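Local coordinates for protein endo-1,4-beta-xylanase (Bacteroides thetaiotaomicron VPI-5482, PDB 3KST) that probably hydrolyses O-glycosidic bonds in xylan-type plant polysaccharides and binds a calcium ion, at residues R147-Q158 with E169-A177; G245-A253 with Y264-A272. One frame throughout, in Å; residues are numbered along the deposited sequence.

Interaction 1 of 2, residues R147-Q158 with E169-A177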
loop_
_atom_site.group_PDB
_atom_site.type_symbol
_atom_site.label_atom_id
_atom_site.label_comp_id
_atom_site.label_asym_id
_atom_site.label_seq_id
_atom_site.Cartn_x
_atom_site.Cartn_y
_atom_site.Cartn_z
ATOM N N ARG A 147 -6.416 -10.538 -7.528
ATOM C CA ARG A 147 -7.444 -11.004 -8.461
ATOM C C ARG A 147 -8.476 -11.712 -7.584
ATOM O O ARG A 147 -8.139 -12.310 -6.540
ATOM C CB ARG A 147 -6.917 -11.977 -9.494
ATOM C CG ARG A 147 -5.823 -11.414 -10.380
ATOM C CD ARG A 147 -5.225 -12.504 -11.255
ATOM N NE ARG A 147 -6.168 -13.079 -12.207
ATOM C CZ ARG A 147 -5.987 -14.222 -12.888
ATOM N NH1 ARG A 147 -4.891 -14.960 -12.718
ATOM N NH2 ARG A 147 -6.922 -14.639 -13.730
ATOM N N PHE A 148 -9.712 -11.702 -8.053
ATOM C CA PHE A 148 -10.837 -12.313 -7.340
ATOM C C PHE A 148 -11.013 -13.741 -7.858
ATOM O O PHE A 148 -12.011 -14.084 -8.501
ATOM C CB PHE A 148 -12.086 -11.447 -7.518
ATOM C CG PHE A 148 -11.836 -10.009 -7.220
ATOM C CD1 PHE A 148 -11.720 -9.575 -5.902
ATOM C CD2 PHE A 148 -11.662 -9.092 -8.244
ATOM C CE1 PHE A 148 -11.468 -8.234 -5.625
ATOM C CE2 PHE A 148 -11.404 -7.769 -7.974
ATOM C CZ PHE A 148 -11.311 -7.329 -6.665
ATOM N N THR A 149 -10.016 -14.576 -7.572
ATOM C CA THR A 149 -9.952 -15.949 -8.063
ATOM C C THR A 149 -10.370 -16.999 -7.048
ATOM O O THR A 149 -10.811 -18.077 -7.444
ATOM C CB THR A 149 -8.544 -16.281 -8.581
ATOM O OG1 THR A 149 -7.551 -15.984 -7.577
ATOM C CG2 THR A 149 -8.247 -15.461 -9.851
ATOM N N ASP A 150 -10.213 -16.701 -5.759
ATOM C CA ASP A 150 -10.603 -17.641 -4.681
ATOM C C ASP A 150 -10.577 -16.795 -3.424
ATOM O O ASP A 150 -9.671 -16.903 -2.571
ATOM C CB ASP A 150 -9.626 -18.807 -4.595
ATOM C CG ASP A 150 -10.087 -19.897 -3.638
ATOM O OD1 ASP A 150 -11.168 -19.781 -3.013
ATOM O OD2 ASP A 150 -9.369 -20.913 -3.572
ATOM N N GLY A 151 -11.601 -15.957 -3.366
ATOM C CA GLY A 151 -11.639 -14.817 -2.491
ATOM C C GLY A 151 -10.729 -13.793 -3.145
ATOM O O GLY A 151 -10.370 -13.891 -4.366
ATOM N N ASN A 152 -10.319 -12.792 -2.370
ATOM C CA ASN A 152 -9.278 -11.888 -2.821
ATOM C C ASN A 152 -7.953 -12.631 -2.667
ATOM O O ASN A 152 -7.598 -13.012 -1.544
ATOM C CB ASN A 152 -9.214 -10.608 -1.983
ATOM C CG ASN A 152 -10.405 -9.693 -2.166
ATOM O OD1 ASN A 152 -11.463 -10.052 -2.704
ATOM N ND2 ASN A 152 -10.225 -8.459 -1.709
ATOM N N VAL A 153 -7.253 -12.840 -3.790
ATOM C CA VAL A 153 -5.942 -13.525 -3.838
ATOM C C VAL A 153 -4.883 -12.621 -4.444
ATOM O O VAL A 153 -5.114 -11.968 -5.467
ATOM C CB VAL A 153 -6.064 -14.836 -4.638
ATOM C CG1 VAL A 153 -4.717 -15.591 -4.713
ATOM C CG2 VAL A 153 -7.110 -15.698 -3.990
ATOM N N ILE A 154 -3.722 -12.570 -3.797
ATOM C CA ILE A 154 -2.596 -11.803 -4.269
ATOM C C ILE A 154 -1.844 -12.587 -5.356
ATOM O O ILE A 154 -1.387 -13.712 -5.133
ATOM C CB ILE A 154 -1.629 -11.416 -3.129
ATOM C CG1 ILE A 154 -2.386 -10.537 -2.120
ATOM C CG2 ILE A 154 -0.402 -10.659 -3.721
ATOM C CD1 ILE A 154 -1.585 -10.154 -0.857
ATOM N N TRP A 155 -1.777 -11.971 -6.523
ATOM C CA TRP A 155 -1.061 -12.472 -7.703
ATOM C C TRP A 155 0.131 -11.577 -8.007
ATOM O O TRP A 155 0.266 -10.476 -7.475
ATOM C CB TRP A 155 -2.017 -12.495 -8.909
ATOM C CG TRP A 155 -2.979 -13.622 -8.857
ATOM C CD1 TRP A 155 -4.076 -13.734 -8.066
ATOM C CD2 TRP A 155 -2.899 -14.822 -9.601
ATOM N NE1 TRP A 155 -4.719 -14.924 -8.293
ATOM C CE2 TRP A 155 -4.015 -15.614 -9.240
ATOM C CE3 TRP A 155 -2.013 -15.295 -10.573
ATOM C CZ2 TRP A 155 -4.254 -16.880 -9.806
ATOM C CZ3 TRP A 155 -2.239 -16.544 -11.128
ATOM C CH2 TRP A 155 -3.332 -17.336 -10.713
ATOM N N VAL A 156 1.022 -12.056 -8.863
ATOM C CA VAL A 156 2.121 -11.257 -9.364
ATOM C C VAL A 156 2.286 -11.562 -10.845
ATOM O O VAL A 156 1.892 -12.663 -11.294
ATOM C CB VAL A 156 3.439 -11.571 -8.606
ATOM C CG1 VAL A 156 3.853 -13.069 -8.849
ATOM C CG2 VAL A 156 4.572 -10.569 -8.980
ATOM N N ALA A 157 2.789 -10.567 -11.578
ATOM C CA ALA A 157 3.196 -10.723 -12.975
ATOM C C ALA A 157 4.323 -9.742 -13.260
ATOM O O ALA A 157 4.391 -8.702 -12.664
ATOM C CB ALA A 157 2.049 -10.451 -13.911
ATOM N N GLN A 158 5.209 -10.105 -14.179
ATOM C CA GLN A 158 6.260 -9.198 -14.624
ATOM C C GLN A 158 5.592 -8.114 -15.467
ATOM O O GLN A 158 4.619 -8.396 -16.189
ATOM C CB GLN A 158 7.273 -9.969 -15.473
ATOM C CG GLN A 158 8.469 -9.178 -15.925
ATOM C CD GLN A 158 9.325 -9.938 -16.925
ATOM O OE1 GLN A 158 9.276 -11.170 -16.998
ATOM N NE2 GLN A 158 10.136 -9.198 -17.697
ATOM N N GLU A 169 1.636 -14.047 -19.477
ATOM C CA GLU A 169 2.277 -15.361 -19.406
ATOM C C GLU A 169 3.141 -15.573 -18.139
ATOM O O GLU A 169 3.506 -16.708 -17.844
ATOM C CB GLU A 169 3.118 -15.647 -20.668
ATOM C CG GLU A 169 4.503 -14.947 -20.817
ATOM C CD GLU A 169 4.481 -13.458 -21.149
ATOM O OE1 GLU A 169 3.407 -12.873 -21.461
ATOM O OE2 GLU A 169 5.595 -12.884 -21.119
ATOM N N THR A 170 3.499 -14.505 -17.422
ATOM C CA THR A 170 4.269 -14.599 -16.174
ATOM C C THR A 170 3.369 -14.618 -14.910
ATOM O O THR A 170 3.909 -14.670 -13.799
ATOM C CB THR A 170 5.313 -13.477 -16.047
ATOM O OG1 THR A 170 4.651 -12.225 -15.847
ATOM C CG2 THR A 170 6.215 -13.427 -17.303
ATOM N N LEU A 171 2.036 -14.598 -15.074
ATOM C CA LEU A 171 1.106 -14.683 -13.924
ATOM C C LEU A 171 1.454 -15.844 -12.995
ATOM O O LEU A 171 1.684 -16.973 -13.453
ATOM C CB LEU A 171 -0.363 -14.789 -14.325
ATOM C CG LEU A 171 -1.020 -13.475 -14.722
ATOM C CD1 LEU A 171 -2.250 -13.679 -15.570
ATOM C CD2 LEU A 171 -1.346 -12.654 -13.401
ATOM N N ASN A 172 1.541 -15.517 -11.712
ATOM C CA ASN A 172 1.804 -16.459 -10.620
ATOM C C ASN A 172 0.947 -16.125 -9.413
ATOM O O ASN A 172 0.774 -14.944 -9.073
ATOM C CB ASN A 172 3.276 -16.407 -10.200
ATOM C CG ASN A 172 4.155 -17.309 -11.026
ATOM O OD1 ASN A 172 4.273 -18.501 -10.739
ATOM N ND2 ASN A 172 4.828 -16.736 -12.023
ATOM N N GLN A 173 0.459 -17.156 -8.747
ATOM C CA GLN A 173 -0.354 -17.002 -7.554
ATOM C C GLN A 173 0.531 -16.963 -6.301
ATOM O O GLN A 173 1.319 -17.901 -6.050
ATOM C CB GLN A 173 -1.393 -18.119 -7.455
ATOM C CG GLN A 173 -2.196 -18.025 -6.160
ATOM C CD GLN A 173 -3.280 -19.034 -6.111
ATOM O OE1 GLN A 173 -4.180 -19.015 -6.935
ATOM N NE2 GLN A 173 -3.241 -19.900 -5.093
ATOM N N CYS A 174 0.343 -15.922 -5.478
ATOM C CA CYS A 174 1.179 -15.705 -4.287
ATOM C C CYS A 174 0.549 -16.166 -2.952
ATOM O O CYS A 174 1.068 -17.072 -2.309
ATOM C CB CYS A 174 1.610 -14.227 -4.143
ATOM S SG CYS A 174 2.343 -13.478 -5.650
ATOM N N ILE A 175 -0.542 -15.510 -2.547
ATOM C CA ILE A 175 -1.145 -15.707 -1.226
ATOM C C ILE A 175 -2.687 -15.668 -1.243
ATOM O O ILE A 175 -3.280 -14.793 -1.864
ATOM C CB ILE A 175 -0.671 -14.565 -0.253
ATOM C CG1 ILE A 175 0.861 -14.512 -0.066
ATOM C CG2 ILE A 175 -1.361 -14.676 1.093
ATOM C CD1 ILE A 175 1.419 -15.727 0.544
ATOM N N LYS A 176 -3.314 -16.665 -0.617
ATOM C CA LYS A 176 -4.759 -16.662 -0.371
ATOM C C LYS A 176 -5.020 -16.837 1.134
ATOM O O LYS A 176 -4.123 -17.262 1.872
ATOM C CB LYS A 176 -5.514 -17.645 -1.275
ATOM C CG LYS A 176 -5.219 -19.100 -1.206
ATOM C CD LYS A 176 -5.901 -19.742 -2.419
ATOM C CE LYS A 176 -6.319 -21.150 -2.230
ATOM N NZ LYS A 176 -6.720 -21.669 -3.584
ATOM N N ALA A 177 -6.218 -16.439 1.570
ATOM C CA ALA A 177 -6.633 -16.536 2.994
ATOM C C ALA A 177 -6.833 -18.026 3.324
ATOM O O ALA A 177 -7.693 -18.690 2.711
ATOM C CB ALA A 177 -7.875 -15.729 3.224
HETATM O O HOH W 1 -6.792 -18.563 -6.776
HETATM O O HOH W 2 -8.146 -15.673 -0.679
#
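Asp150 and Lys176 meet in a salt bridge at one end of an antiparallel strand pair, 152-158 with 172-175, the outer pair of a four-stranded sheet that forms one blade of the family 43 beta-propeller. Lys176 NZ lies 2.8 Å from Asp150 OD2, on the anti side of the carboxylate, while OD1 pairs with Lys187. Val153 follows, its CG2 packed beside the Lys176 CB. At Ile154 the register slips by one residue: its O accepts from both Cys174 N (2.8 Å) and Ile175 N (3.3 Å), the signature of a classic beta bulge. Ile154 also lies about 5 Å, side chain to side chain, from Glu190, the predicted proton donor. Trp155 has a different neighbour on each face of its indole. Over one stands Gln173 CB, 3.8 Å from the centroid of the six-membered ring and 9° off the normal, a CH-pi contact; on the opposite face lies Arg147 NH1, offset toward the rim, while Arg147 NE pairs with Glu126. Ring rotation is further fixed by NE1, which donates to Thr149 OG1 nearly in the ring plane. Val156 then resumes regular pairing with Asn172, and its CG1 touches Cys174 SG at 3.6 Å. Beyond it, Thr170 OG1, also hydrogen-bonded to Lys167 O, is set by chi1 of 69° between its backbone N and carbonyl carbon, and Gln158 N donates to Thr170 OG1 over 2.8 Å.

Interaction 2 of 2, residues G245-A253 with Y264-A272; sequences GLVGTGHGA and YIFHAHWSA. With CA (calcium ion), chain C.
His267 lays its imidazole over the Gly250 carbonyl, with Gly250 O 3.2 Å above the ring plane and over its centre. Chi1 of 73° swings the ring back across the partner strand, where His267 CE1 also meets His251 CB at 3.7 Å. ND1 is held by Asp26 N, from the predicted proton acceptor, and a water links NE2 to Gly248 O. A second imidazole, His269, receives Gly248 CA over its face as a CH-pi contact, 3.8 Å from the centroid, and its NE2 hydrogen-bonds to the backbone O of Tyr210. Paired backbone bonds join Gly250 to His267, and Ile265 N donates to Ala253 O; the one-residue register shift between these pairs marks a beta bulge. Within it, His251 points its ring away from the hairpin partner: His251 NE2 binds the calcium ion at 2.6 Å, with the metal in the ring plane. Five waters and Glu83 complete the site; one of the waters donates to Gly252 O and a second lies within hydrogen-bonding distance of it, coupling the bulge to the ion. The hairpin of strands 250-256 and 262-268 is flanked by strand 279-287, which pairs with 262-268, while strand 27-32 packs against Ala253, Ile265 and His267.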
loop_
_atom_site.group_PDB
_atom_site.type_symbol
_atom_site.label_atom_id
_atom_site.label_comp_id
_atom_site.label_asym_id
_atom_site.label_seq_id
_atom_site.Cartn_x
_atom_site.Cartn_y
_atom_site.Cartn_z
ATOM N N GLY A 245 -5.467 0.833 21.461
ATOM C CA GLY A 245 -6.756 0.181 21.270
ATOM C C GLY A 245 -7.260 0.363 19.834
ATOM O O GLY A 245 -8.457 0.201 19.594
ATOM N N LEU A 246 -6.355 0.690 18.891
ATOM C CA LEU A 246 -6.744 0.805 17.473
ATOM C C LEU A 246 -7.060 -0.604 16.989
ATOM O O LEU A 246 -6.381 -1.543 17.402
ATOM C CB LEU A 246 -5.651 1.424 16.592
ATOM C CG LEU A 246 -5.362 2.904 16.911
ATOM C CD1 LEU A 246 -4.096 3.361 16.222
ATOM C CD2 LEU A 246 -6.554 3.814 16.581
ATOM N N VAL A 247 -8.144 -0.731 16.230
ATOM C CA VAL A 247 -8.589 -2.025 15.638
ATOM C C VAL A 247 -8.793 -1.839 14.134
ATOM O O VAL A 247 -8.749 -0.707 13.641
ATOM C CB VAL A 247 -9.878 -2.572 16.283
ATOM C CG1 VAL A 247 -9.655 -2.818 17.810
ATOM C CG2 VAL A 247 -11.097 -1.677 16.000
ATOM N N GLY A 248 -9.031 -2.935 13.409
ATOM C CA GLY A 248 -9.128 -2.868 11.940
ATOM C C GLY A 248 -7.821 -2.388 11.296
ATOM O O GLY A 248 -7.855 -1.669 10.286
ATOM N N THR A 249 -6.677 -2.798 11.878
ATOM C CA THR A 249 -5.344 -2.376 11.482
ATOM C C THR A 249 -4.796 -3.111 10.268
ATOM O O THR A 249 -4.531 -4.307 10.328
ATOM C CB THR A 249 -4.306 -2.478 12.632
ATOM O OG1 THR A 249 -4.149 -3.845 13.023
ATOM C CG2 THR A 249 -4.702 -1.572 13.825
ATOM N N GLY A 250 -4.631 -2.388 9.163
ATOM C CA GLY A 250 -4.111 -3.024 7.950
ATOM C C GLY A 250 -3.898 -2.137 6.755
ATOM O O GLY A 250 -3.922 -0.897 6.877
ATOM N N HIS A 251 -3.675 -2.809 5.612
ATOM C CA HIS A 251 -3.310 -2.230 4.308
ATOM C C HIS A 251 -2.316 -1.128 4.488
ATOM O O HIS A 251 -2.634 0.065 4.364
ATOM C CB HIS A 251 -4.487 -1.770 3.442
ATOM C CG HIS A 251 -4.110 -1.557 2.008
ATOM N ND1 HIS A 251 -4.915 -1.967 0.973
ATOM C CD2 HIS A 251 -2.975 -1.084 1.435
ATOM C CE1 HIS A 251 -4.322 -1.689 -0.178
ATOM N NE2 HIS A 251 -3.133 -1.173 0.073
ATOM N N GLY A 252 -1.089 -1.537 4.755
ATOM C CA GLY A 252 -0.016 -0.592 5.008
ATOM C C GLY A 252 1.120 -0.674 4.030
ATOM O O GLY A 252 1.027 -1.334 2.995
ATOM N N ALA A 253 2.219 -0.031 4.399
ATOM C CA ALA A 253 3.415 -0.003 3.560
ATOM C C ALA A 253 4.663 0.252 4.406
ATOM O O ALA A 253 4.600 1.097 5.348
ATOM C CB ALA A 253 3.272 1.070 2.501
ATOM N N TYR A 264 6.365 1.480 9.447
ATOM C CA TYR A 264 5.257 0.844 8.709
ATOM C C TYR A 264 3.997 1.698 8.906
ATOM O O TYR A 264 3.526 1.839 10.050
ATOM C CB TYR A 264 5.055 -0.600 9.201
ATOM C CG TYR A 264 4.094 -1.387 8.353
ATOM C CD1 TYR A 264 4.524 -2.013 7.186
ATOM C CD2 TYR A 264 2.726 -1.468 8.672
ATOM C CE1 TYR A 264 3.636 -2.723 6.364
ATOM C CE2 TYR A 264 1.828 -2.200 7.845
ATOM C CZ TYR A 264 2.293 -2.820 6.695
ATOM O OH TYR A 264 1.443 -3.524 5.853
ATOM N N ILE A 265 3.489 2.300 7.822
ATOM C CA ILE A 265 2.276 3.131 7.895
ATOM C C ILE A 265 1.091 2.203 7.650
ATOM O O ILE A 265 1.188 1.297 6.820
ATOM C CB ILE A 265 2.315 4.345 6.915
ATOM C CG1 ILE A 265 1.152 5.302 7.173
ATOM C CG2 ILE A 265 2.359 3.918 5.446
ATOM C CD1 ILE A 265 1.298 6.607 6.351
ATOM N N PHE A 266 -0.012 2.425 8.345
ATOM C CA PHE A 266 -1.202 1.581 8.207
ATOM C C PHE A 266 -2.435 2.348 8.665
ATOM O O PHE A 266 -2.301 3.359 9.337
ATOM C CB PHE A 266 -1.075 0.284 9.041
ATOM C CG PHE A 266 -0.925 0.524 10.525
ATOM C CD1 PHE A 266 0.327 0.786 11.070
ATOM C CD2 PHE A 266 -2.041 0.540 11.366
ATOM C CE1 PHE A 266 0.478 1.044 12.442
ATOM C CE2 PHE A 266 -1.920 0.780 12.755
ATOM C CZ PHE A 266 -0.639 1.032 13.296
ATOM N N HIS A 267 -3.606 1.860 8.275
ATOM C CA HIS A 267 -4.871 2.440 8.712
ATOM C C HIS A 267 -5.481 1.636 9.856
ATOM O O HIS A 267 -5.062 0.515 10.177
ATOM C CB HIS A 267 -5.872 2.630 7.562
ATOM C CG HIS A 267 -6.493 1.369 7.063
ATOM N ND1 HIS A 267 -6.380 0.964 5.751
ATOM C CD2 HIS A 267 -7.236 0.420 7.685
ATOM C CE1 HIS A 267 -7.032 -0.173 5.586
ATOM N NE2 HIS A 267 -7.549 -0.531 6.748
ATOM N N ALA A 268 -6.510 2.216 10.452
ATOM C CA ALA A 268 -7.306 1.558 11.474
ATOM C C ALA A 268 -8.714 2.144 11.397
ATOM O O ALA A 268 -8.913 3.199 10.788
ATOM C CB ALA A 268 -6.697 1.800 12.824
ATOM N N HIS A 269 -9.691 1.457 11.979
ATOM C CA HIS A 269 -11.042 2.008 12.073
ATOM C C HIS A 269 -11.033 3.345 12.826
ATOM O O HIS A 269 -10.069 3.646 13.575
ATOM C CB HIS A 269 -12.010 1.052 12.781
ATOM C CG HIS A 269 -12.275 -0.214 12.036
ATOM N ND1 HIS A 269 -12.763 -1.350 12.644
ATOM C CD2 HIS A 269 -12.082 -0.537 10.733
ATOM C CE1 HIS A 269 -12.894 -2.308 11.742
ATOM N NE2 HIS A 269 -12.484 -1.843 10.571
ATOM N N TRP A 270 -12.055 4.159 12.562
ATOM C CA TRP A 270 -12.233 5.435 13.254
ATOM C C TRP A 270 -12.177 5.248 14.776
ATOM O O TRP A 270 -11.526 6.018 15.471
ATOM C CB TRP A 270 -13.529 6.110 12.828
ATOM C CG TRP A 270 -13.835 7.296 13.610
ATOM C CD1 TRP A 270 -14.784 7.395 14.567
ATOM C CD2 TRP A 270 -13.133 8.552 13.601
ATOM N NE1 TRP A 270 -14.761 8.635 15.130
ATOM C CE2 TRP A 270 -13.751 9.366 14.565
ATOM C CE3 TRP A 270 -12.061 9.073 12.859
ATOM C CZ2 TRP A 270 -13.329 10.678 14.826
ATOM C CZ3 TRP A 270 -11.640 10.361 13.118
ATOM C CH2 TRP A 270 -12.298 11.159 14.097
ATOM N N SER A 271 -12.797 4.185 15.263
ATOM C CA SER A 271 -12.839 3.864 16.697
ATOM C C SER A 271 -13.424 2.467 16.831
ATOM O O SER A 271 -13.815 1.878 15.825
ATOM C CB SER A 271 -13.788 4.848 17.393
ATOM O OG SER A 271 -15.093 4.671 16.876
ATOM N N ALA A 272 -13.530 1.949 18.061
ATOM C CA ALA A 272 -14.177 0.648 18.308
ATOM C C ALA A 272 -15.671 0.596 17.901
ATOM O O ALA A 272 -16.171 -0.484 17.558
ATOM C CB ALA A 272 -14.035 0.238 19.797
HETATM CA CA CA C . -0.821 -0.639 -1.038
HETATM O O HOH W 3 -9.439 1.644 15.683
HETATM O O HOH W 4 -9.599 -1.574 8.306
HETATM O O HOH W 5 1.818 -4.522 3.339
HETATM O O HOH W 6 -0.003 0.493 0.999
HETATM O O HOH W 7 0.150 -2.343 0.663
HETATM O O HOH W 8 -1.917 1.663 -1.173
HETATM O O HOH W 9 -1.856 -0.473 -3.298
HETATM O O HOH W 10 -1.010 -3.001 -2.011
#

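From the N terminus, the chain reaches interaction 1 first. There strand 172-175 returns antiparallel against 152-158 after a loop of 13 residues, 159-171, completing the outer edge of the four-stranded sheet that starts with strand 129-135. The chain then builds the next sheet, from strand 189-197 to strand 230-231, before interaction 2 closes the hairpin 250-256/262-268, whose strands run on beyond the segments to a five-residue turn, 257-261. The two contacts are therefore in series, neither nested nor crossed. The centres of interactions 1 and 2 lie 24 Å apart and the nearest atoms of interactions 1 and 2 about 9 Å apart, without touching. Both nevertheless border the central site: Ile154 of interaction 1 has its side chain about 10 Å from the calcium ion, to which interaction 2 contributes His251.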